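Local coordinates for protein transcription factor MBP1 (Magnaporthe oryzae, PDB 4UX5) that binds DNA through a winged helix-turn-helix domain, the part present here, and probably acts as an RNA polymerase II transcription activator, at residues A[96-99]-A[100-104]. Numbering follows the deposited sequence.
Sequences GEAL and AHRNN
N103 and L99 meet where helix 93-102 runs out, and they illustrate how a side chain can add a second donor to a carbonyl of a helix's last turn. The amide ND2 of N103 donates to O of L99 at 2.8 Å, almost straight at 175°, with the acceptor lying in the plane of the amide. The backbone N of N103 adds a weak bond to the same oxygen, so two donors grip it. With CG anti to the carbonyl carbon (chi1 -67°), the amide folds back along the helix and also brings ND2 within 3.3 Å of CD1 of L99. This is the tightly packed side: L99 is buried against A49 and V71, while N103 reaches L53, F58 and I66.

The other flank is looser. R102 bends at chi3 (-48°), laying one guanidinium face over CA of L99, and its NH2 comes 3.3 Å from L99 CD1; the arginine itself is exposed. Further round, H101 runs alongside E97, with CE1 3.5 Å from E97 CG and the carboxylate OE2 in plane at the ring edge. ND1 makes only a weak bond to O of E97, which H101 N already holds at 3.0 Å, and the ring stacks on F106. N104, with positive phi, is the C-prime residue of a Schellman motif: its N bonds to O of H101 at 2.9 Å and N of I105 to O of A100, the classic C-terminal helix stop, here within the KilA-N domain.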
loop_
_atom_site.group_PDB
_atom_site.type_symbol
_atom_site.label_atom_id
_atom_site.label_comp_id
_atom_site.label_asym_id
_atom_site.label_seq_id
_atom_site.Cartn_x
_atom_site.Cartn_y
_atom_site.Cartn_z
ATOM N N GLY A 96 -17.702 8.579 5.580
ATOM C CA GLY A 96 -17.473 7.869 6.824
ATOM C C GLY A 96 -18.731 7.807 7.670
ATOM O O GLY A 96 -19.042 6.773 8.261
ATOM N N GLU A 97 -19.455 8.921 7.727
ATOM C CA GLU A 97 -20.718 8.976 8.455
ATOM C C GLU A 97 -21.737 8.033 7.831
ATOM O O GLU A 97 -22.476 7.349 8.538
ATOM C CB GLU A 97 -21.264 10.404 8.485
ATOM C CG GLU A 97 -22.653 10.524 9.091
ATOM C CD GLU A 97 -23.056 11.962 9.358
ATOM O OE1 GLU A 97 -22.208 12.861 9.179
ATOM O OE2 GLU A 97 -24.221 12.193 9.749
ATOM N N ALA A 98 -21.762 7.998 6.503
ATOM C CA ALA A 98 -22.657 7.108 5.772
ATOM C C ALA A 98 -22.321 5.651 6.065
ATOM O O ALA A 98 -23.203 4.849 6.370
ATOM C CB ALA A 98 -22.576 7.384 4.280
ATOM N N LEU A 99 -21.036 5.325 5.977
ATOM C CA LEU A 99 -20.546 3.978 6.256
ATOM C C LEU A 99 -20.883 3.534 7.675
ATOM O O LEU A 99 -21.267 2.388 7.902
ATOM C CB LEU A 99 -19.034 3.907 6.039
ATOM C CG LEU A 99 -18.363 2.555 6.284
ATOM C CD1 LEU A 99 -18.782 1.551 5.225
ATOM C CD2 LEU A 99 -16.849 2.702 6.317
ATOM N N ALA A 100 -20.733 4.451 8.625
ATOM C CA ALA A 100 -20.994 4.152 10.025
ATOM C C ALA A 100 -22.476 3.873 10.252
ATOM O O ALA A 100 -22.840 3.019 11.061
ATOM C CB ALA A 100 -20.525 5.298 10.908
ATOM N N HIS A 101 -23.328 4.596 9.534
ATOM C CA HIS A 101 -24.762 4.362 9.608
ATOM C C HIS A 101 -25.117 3.005 9.008
ATOM O O HIS A 101 -25.769 2.192 9.662
ATOM C CB HIS A 101 -25.534 5.478 8.899
ATOM C CG HIS A 101 -25.706 6.713 9.726
ATOM N ND1 HIS A 101 -25.059 7.898 9.441
ATOM C CD2 HIS A 101 -26.448 6.948 10.834
ATOM C CE1 HIS A 101 -25.399 8.808 10.334
ATOM N NE2 HIS A 101 -26.240 8.257 11.193
ATOM N N ARG A 102 -24.663 2.763 7.778
ATOM C CA ARG A 102 -24.962 1.522 7.057
ATOM C C ARG A 102 -24.525 0.276 7.822
ATOM O O ARG A 102 -25.088 -0.802 7.633
ATOM C CB ARG A 102 -24.301 1.523 5.673
ATOM C CG ARG A 102 -24.778 2.622 4.738
ATOM C CD ARG A 102 -24.438 2.308 3.286
ATOM N NE ARG A 102 -23.053 1.877 3.108
ATOM C CZ ARG A 102 -22.040 2.693 2.824
ATOM N NH1 ARG A 102 -22.249 3.995 2.693
ATOM N NH2 ARG A 102 -20.816 2.204 2.673
ATOM N N ASN A 103 -23.522 0.425 8.680
ATOM C CA ASN A 103 -23.014 -0.696 9.458
ATOM C C ASN A 103 -23.352 -0.575 10.942
ATOM O O ASN A 103 -22.721 -1.215 11.784
ATOM C CB ASN A 103 -21.503 -0.830 9.268
ATOM C CG ASN A 103 -21.130 -1.231 7.851
ATOM O OD1 ASN A 103 -21.040 -2.417 7.533
ATOM N ND2 ASN A 103 -20.916 -0.242 6.990
ATOM N N ASN A 104 -24.340 0.262 11.249
ATOM C CA ASN A 104 -24.930 0.325 12.586
ATOM C C ASN A 104 -23.924 0.617 13.704
ATOM O O ASN A 104 -23.852 -0.122 14.686
ATOM C CB ASN A 104 -25.658 -0.992 12.882
ATOM C CG ASN A 104 -26.704 -0.857 13.976
ATOM O OD1 ASN A 104 -27.367 0.173 14.097
ATOM N ND2 ASN A 104 -26.857 -1.905 14.779
#